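Local atomic coordinates of fatty acid amide hydrolase (Candida albicans, PDB entry 6KVR), a protein that probably hydrolyses monocarboxylic acid amides to the carboxylate and ammonium, as an enzyme of the amidase family. Residues D56-Q61 / N225-S230; H209-N214 / H474-Y479. One frame throughout, in Å; residues are numbered along the deposited sequence.

Interaction 1: residues D56-Q61 / N225-S230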
loop_
_atom_site.group_PDB
_atom_site.type_symbol
_atom_site.label_atom_id
_atom_site.label_comp_id
_atom_site.label_asym_id
_atom_site.label_seq_id
_atom_site.Cartn_x
_atom_site.Cartn_y
_atom_site.Cartn_z
ATOM N N ASP A 56 37.606 25.582 -15.734
ATOM C CA ASP A 56 38.382 25.027 -16.840
ATOM C C ASP A 56 38.332 23.507 -16.840
ATOM O O ASP A 56 38.252 22.882 -17.905
ATOM C CB ASP A 56 39.830 25.493 -16.760
ATOM C CG ASP A 56 39.969 26.963 -17.019
ATOM O OD1 ASP A 56 39.146 27.512 -17.788
ATOM O OD2 ASP A 56 40.887 27.570 -16.434
ATOM N N LEU A 57 38.410 22.891 -15.658
ATOM C CA LEU A 57 38.286 21.441 -15.591
ATOM C C LEU A 57 36.929 20.989 -16.100
ATOM O O LEU A 57 36.818 19.924 -16.725
ATOM C CB LEU A 57 38.524 20.964 -14.159
ATOM C CG LEU A 57 39.942 21.231 -13.626
ATOM C CD1 LEU A 57 40.128 20.743 -12.187
ATOM C CD2 LEU A 57 41.008 20.633 -14.542
ATOM N N ILE A 58 35.891 21.800 -15.876
ATOM C CA ILE A 58 34.570 21.465 -16.396
ATOM C C ILE A 58 34.563 21.534 -17.921
ATOM O O ILE A 58 34.126 20.591 -18.593
ATOM C CB ILE A 58 33.499 22.376 -15.766
ATOM C CG1 ILE A 58 33.315 21.986 -14.288
ATOM C CG2 ILE A 58 32.174 22.276 -16.533
ATOM C CD1 ILE A 58 32.462 22.930 -13.483
ATOM N N LYS A 59 35.087 22.629 -18.493
ATOM C CA LYS A 59 35.103 22.751 -19.953
ATOM C C LYS A 59 35.853 21.599 -20.598
ATOM O O LYS A 59 35.495 21.161 -21.696
ATOM C CB LYS A 59 35.723 24.079 -20.384
ATOM C CG LYS A 59 34.743 25.239 -20.414
ATOM C CD LYS A 59 35.445 26.578 -20.634
ATOM C CE LYS A 59 34.438 27.730 -20.578
ATOM N NZ LYS A 59 34.640 28.597 -19.372
ATOM N N ASP A 60 36.854 21.071 -19.910
ATOM C CA ASP A 60 37.764 20.067 -20.428
ATOM C C ASP A 60 37.243 18.644 -20.304
ATOM O O ASP A 60 37.944 17.710 -20.712
ATOM C CB ASP A 60 39.090 20.186 -19.688
ATOM C CG ASP A 60 40.047 21.134 -20.373
ATOM O OD1 ASP A 60 41.248 20.802 -20.466
ATOM O OD2 ASP A 60 39.588 22.207 -20.834
ATOM N N GLN A 61 36.047 18.447 -19.744
ATOM C CA GLN A 61 35.523 17.100 -19.511
ATOM C C GLN A 61 36.501 16.297 -18.656
ATOM O O GLN A 61 36.775 15.130 -18.924
ATOM C CB GLN A 61 35.227 16.383 -20.830
ATOM C CG GLN A 61 34.282 17.176 -21.719
ATOM C CD GLN A 61 33.844 16.428 -22.971
ATOM O OE1 GLN A 61 33.154 15.404 -22.899
ATOM N NE2 GLN A 61 34.236 16.952 -24.135
ATOM N N ASN A 225 33.436 12.713 -15.703
ATOM C CA ASN A 225 33.488 13.724 -16.745
ATOM C C ASN A 225 32.837 14.958 -16.157
ATOM O O ASN A 225 31.604 15.026 -16.083
ATOM C CB ASN A 225 32.758 13.254 -18.012
ATOM C CG ASN A 225 32.802 14.284 -19.147
ATOM O OD1 ASN A 225 32.857 15.488 -18.911
ATOM N ND2 ASN A 225 32.768 13.800 -20.390
ATOM N N LEU A 226 33.646 15.926 -15.720
ATOM C CA LEU A 226 33.140 17.066 -14.967
ATOM C C LEU A 226 32.315 18.032 -15.805
ATOM O O LEU A 226 31.711 18.952 -15.238
ATOM C CB LEU A 226 34.288 17.820 -14.303
ATOM C CG LEU A 226 34.929 17.168 -13.075
ATOM C CD1 LEU A 226 36.051 18.063 -12.523
ATOM C CD2 LEU A 226 33.901 16.890 -11.995
ATOM N N LEU A 227 32.262 17.873 -17.125
ATOM C CA LEU A 227 31.290 18.676 -17.862
ATOM C C LEU A 227 29.861 18.184 -17.608
ATOM O O LEU A 227 28.915 18.987 -17.629
ATOM C CB LEU A 227 31.614 18.669 -19.358
ATOM C CG LEU A 227 30.625 19.388 -20.297
ATOM C CD1 LEU A 227 30.565 20.892 -20.047
ATOM C CD2 LEU A 227 30.967 19.121 -21.749
ATOM N N LEU A 228 29.684 16.889 -17.333
ATOM C CA LEU A 228 28.346 16.310 -17.271
ATOM C C LEU A 228 27.724 16.436 -15.884
ATOM O O LEU A 228 28.408 16.581 -14.866
ATOM C CB LEU A 228 28.366 14.835 -17.685
ATOM C CG LEU A 228 29.175 14.612 -18.973
ATOM C CD1 LEU A 228 29.235 13.136 -19.308
ATOM C CD2 LEU A 228 28.591 15.447 -20.150
ATOM N N SER A 229 26.395 16.376 -15.862
ATOM C CA SER A 229 25.663 16.273 -14.610
ATOM C C SER A 229 25.890 14.916 -13.952
ATOM O O SER A 229 26.056 13.891 -14.621
ATOM C CB SER A 229 24.171 16.467 -14.865
ATOM O OG SER A 229 23.415 15.904 -13.815
ATOM N N SER A 230 25.869 14.904 -12.621
ATOM C CA SER A 230 25.835 13.647 -11.882
ATOM C C SER A 230 24.417 13.127 -11.692
ATOM O O SER A 230 24.241 12.067 -11.080
ATOM C CB SER A 230 26.525 13.806 -10.518
ATOM O OG SER A 230 25.692 14.489 -9.578
#
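The last turn of helix 54-59, closed by a Schellman motif at Gln-61, sits against a type I beta turn, Asn-225 to Leu-228, whose first residue also makes an Asx turn. The corner of that beta turn is the bump: Leu-226 points at the helix end, and Leu-227 lies along its flank. Ile-58 CA is 4.5 Å from Leu-227 CA. Leu-227, its CG anti to the backbone N (chi1 176°), fills the hollow between Ile-58 and Gln-61; CB lies 3.3 Å from Ile-58 O, CD1 reaches Ile-58 CG2, and CD2 lies along the Gln-61 chain, 3.8 Å from its CG. On the Leu-57 side, Leu-226 CD1 packs on Leu-57 CB, while both branches of Ile-58 straddle Leu-226 O. Gln-61 runs extended beside Asn-225, their amide planes 31° apart. The loop around Val-537 holds their ends further: Gln-61 OE1 also takes the N-H of Val-537, Asn-225 ND2 gives to Val-537 O, and Gln-61 NE2 to Ser-534 O. Asn-225 OD1 accepts from Leu-227 N at 3.0 Å, fixing the amide's rotation, so that ND2 meets a lone pair of Gln-61 OE1 at 3.0 Å, nearly straight at 167°.

Interaction 2: residues H209-N214 / H474-Y479; sequences HLDSAN and HSEEVY
Two irregular loops meet here, 209-214 and 474-479, the second folded into a type II beta turn from His-474 to Glu-477 with Glu-476 at positive phi; Leu-210 CA lies 6.7 Å from Val-478 CA, and Asp-211 CA 6.6 Å from Glu-476 CA. The joining is done by an acid side chain that takes a backbone N-H, by methyl packing and by two waters. The contact is buried within the amidase fold, beside the predicted catalytic centre: the side chain of Leu-210 comes within about 4 Å of Gly-256 and of Ser-257, the probable acyl-ester nucleophile.

Asp-211 is the main link. With CG anti to the backbone N (chi1 -167°), its carboxylate reaches across to the turn, and Glu-476 N gives its hydrogen to OD1 at 2.7 Å. The bond is short but bent, 146° at the hydrogen, and the donor stands above the carboxylate plane, 47° out of it. The other oxygen, OD2, meets Ser-229 as well as a water that also accepts from Ser-475 OG, two partners that would probably help to stabilise a buried negative charge. Ser-475 OG is held from outside by Lys-221 NZ, whose positive charge would probably help Asp-211 stay ionised.

Beyond the acid, Val-478 turns its two methyls on Leu-210 and its neighbour: CG1, in the crowded place between N and the carbonyl carbon, touches Leu-210 O at 3.5 Å and also Asp-211 CB, while CG2 faces Leu-210 CB at 4.2 Å. Tyr-264 of helix 259-265 packs on both Leu-210 and Val-478. At the far end Glu-476 extends past Asp-211 to bring OE1 near Ala-213 CB. A second water closes the Leu-210 side, taking the hydrogen of Leu-210 N and giving one to Val-478 O at 2.8 Å.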
loop_
_atom_site.group_PDB
_atom_site.type_symbol
_atom_site.label_atom_id
_atom_site.label_comp_id
_atom_site.label_asym_id
_atom_site.label_seq_id
_atom_site.Cartn_x
_atom_site.Cartn_y
_atom_site.Cartn_z
ATOM N N HIS A 209 14.153 17.248 -10.555
ATOM C CA HIS A 209 15.049 17.227 -11.699
ATOM C C HIS A 209 15.818 15.913 -11.702
ATOM O O HIS A 209 16.199 15.395 -10.649
ATOM C CB HIS A 209 16.144 18.349 -11.702
ATOM C CG HIS A 209 15.666 19.732 -11.392
ATOM N ND1 HIS A 209 16.492 20.836 -11.528
ATOM C CD2 HIS A 209 14.479 20.207 -10.944
ATOM C CE1 HIS A 209 15.831 21.925 -11.187
ATOM N NE2 HIS A 209 14.611 21.574 -10.820
ATOM N N LEU A 210 16.116 15.408 -12.891
ATOM C CA LEU A 210 17.187 14.417 -12.996
ATOM C C LEU A 210 18.550 15.098 -13.105
ATOM O O LEU A 210 19.407 14.701 -13.897
ATOM C CB LEU A 210 16.928 13.480 -14.172
ATOM C CG LEU A 210 15.684 12.583 -14.038
ATOM C CD1 LEU A 210 15.686 11.460 -15.084
ATOM C CD2 LEU A 210 15.517 12.001 -12.630
ATOM N N ASP A 211 18.753 16.117 -12.272
ATOM C CA ASP A 211 19.892 17.035 -12.269
ATOM C C ASP A 211 19.905 17.720 -10.901
ATOM O O ASP A 211 19.096 17.383 -10.032
ATOM C CB ASP A 211 19.778 18.041 -13.418
ATOM C CG ASP A 211 21.060 18.808 -13.651
ATOM O OD1 ASP A 211 20.977 19.966 -14.126
ATOM O OD2 ASP A 211 22.153 18.252 -13.359
ATOM N N SER A 212 20.770 18.739 -10.722
ATOM C CA SER A 212 21.082 19.231 -9.383
ATOM C C SER A 212 20.876 20.727 -9.123
ATOM O O SER A 212 21.029 21.148 -7.963
ATOM C CB SER A 212 22.542 18.889 -9.027
ATOM O OG SER A 212 23.404 19.076 -10.137
ATOM N N ALA A 213 20.532 21.544 -10.125
ATOM C CA ALA A 213 20.572 22.997 -9.921
ATOM C C ALA A 213 19.733 23.408 -8.720
ATOM O O ALA A 213 18.562 23.044 -8.610
ATOM C CB ALA A 213 20.092 23.744 -11.170
ATOM N N ASN A 214 20.350 24.158 -7.810
ATOM C CA ASN A 214 19.655 24.721 -6.661
ATOM C C ASN A 214 20.302 26.059 -6.301
ATOM O O ASN A 214 21.417 26.371 -6.733
ATOM C CB ASN A 214 19.696 23.761 -5.469
ATOM C CG ASN A 214 21.098 23.613 -4.900
ATOM O OD1 ASN A 214 21.543 24.440 -4.099
ATOM N ND2 ASN A 214 21.799 22.556 -5.308
ATOM N N HIS A 474 24.191 16.974 -20.155
ATOM C CA HIS A 474 24.772 18.243 -19.743
ATOM C C HIS A 474 23.889 18.879 -18.674
ATOM O O HIS A 474 22.677 18.661 -18.638
ATOM C CB HIS A 474 24.915 19.179 -20.940
ATOM C CG HIS A 474 25.910 18.710 -21.952
ATOM N ND1 HIS A 474 25.931 19.178 -23.249
ATOM C CD2 HIS A 474 26.930 17.824 -21.855
ATOM C CE1 HIS A 474 26.916 18.595 -23.908
ATOM N NE2 HIS A 474 27.537 17.766 -23.085
ATOM N N SER A 475 24.503 19.684 -17.804
ATOM C CA SER A 475 23.747 20.319 -16.733
ATOM C C SER A 475 22.555 21.090 -17.287
ATOM O O SER A 475 22.650 21.770 -18.313
ATOM C CB SER A 475 24.656 21.239 -15.915
ATOM O OG SER A 475 25.693 20.463 -15.320
ATOM N N GLU A 476 21.408 20.923 -16.621
ATOM C CA GLU A 476 20.173 21.644 -16.924
ATOM C C GLU A 476 19.630 21.308 -18.314
ATOM O O GLU A 476 18.844 22.077 -18.882
ATOM C CB GLU A 476 20.366 23.159 -16.773
ATOM C CG GLU A 476 20.989 23.602 -15.437
ATOM C CD GLU A 476 20.767 25.093 -15.130
ATOM O OE1 GLU A 476 19.691 25.488 -14.599
ATOM O OE2 GLU A 476 21.690 25.881 -15.439
ATOM N N GLU A 477 19.999 20.148 -18.858
ATOM C CA GLU A 477 19.600 19.751 -20.212
ATOM C C GLU A 477 19.127 18.298 -20.232
ATOM O O GLU A 477 19.526 17.500 -21.084
ATOM C CB GLU A 477 20.754 19.978 -21.200
ATOM C CG GLU A 477 20.921 21.451 -21.597
ATOM C CD GLU A 477 21.925 21.666 -22.721
ATOM O OE1 GLU A 477 21.588 21.390 -23.894
ATOM O OE2 GLU A 477 23.038 22.161 -22.426
ATOM N N VAL A 478 18.267 17.931 -19.283
ATOM C CA VAL A 478 17.666 16.604 -19.281
ATOM C C VAL A 478 16.171 16.762 -19.020
ATOM O O VAL A 478 15.765 17.285 -17.974
ATOM C CB VAL A 478 18.337 15.655 -18.267
ATOM C CG1 VAL A 478 18.506 16.309 -16.889
ATOM C CG2 VAL A 478 17.587 14.345 -18.177
ATOM N N TYR A 479 15.358 16.309 -19.979
ATOM C CA TYR A 479 13.942 16.624 -20.085
ATOM C C TYR A 479 13.027 15.410 -20.047
ATOM O O TYR A 479 11.901 15.519 -19.551
ATOM C CB TYR A 479 13.678 17.377 -21.393
ATOM C CG TYR A 479 14.621 18.543 -21.633
ATOM C CD1 TYR A 479 14.387 19.784 -21.044
ATOM C CD2 TYR A 479 15.735 18.401 -22.440
ATOM C CE1 TYR A 479 15.243 20.850 -21.249
ATOM C CE2 TYR A 479 16.604 19.456 -22.659
ATOM C CZ TYR A 479 16.350 20.676 -22.064
ATOM O OH TYR A 479 17.209 21.714 -22.282
HETATM O O HOH W 1 14.772 16.894 -15.368
HETATM O O HOH W 2 24.793 19.391 -13.022
#

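Interactions 1 and 2 have centres 14 Å apart, on the same side of the chain's centre. Their segments alternate along the chain: 56-61, 209-214, 225-230, then 474-479. Short strand 221-222 lies between 209-214 and 225-230, and its Lys-221 ties 225-230 to 474-479, bonding Leu-227 O as well as Ser-475. The contacts also touch directly, Ser-229 OG lying 2.7 Å from Asp-211 OD2 in a probable hydrogen bond and Leu-228 packing on His-474. Through these touching loops helix 54-59, from the N-terminal part of the chain and in the outer, partly buried contact (about 19 Å from the chain's centre to that of interaction 1, against 13 Å for interaction 2), is connected by way of 225-230 to the neighbourhood of the predicted nucleophile, Ser-257.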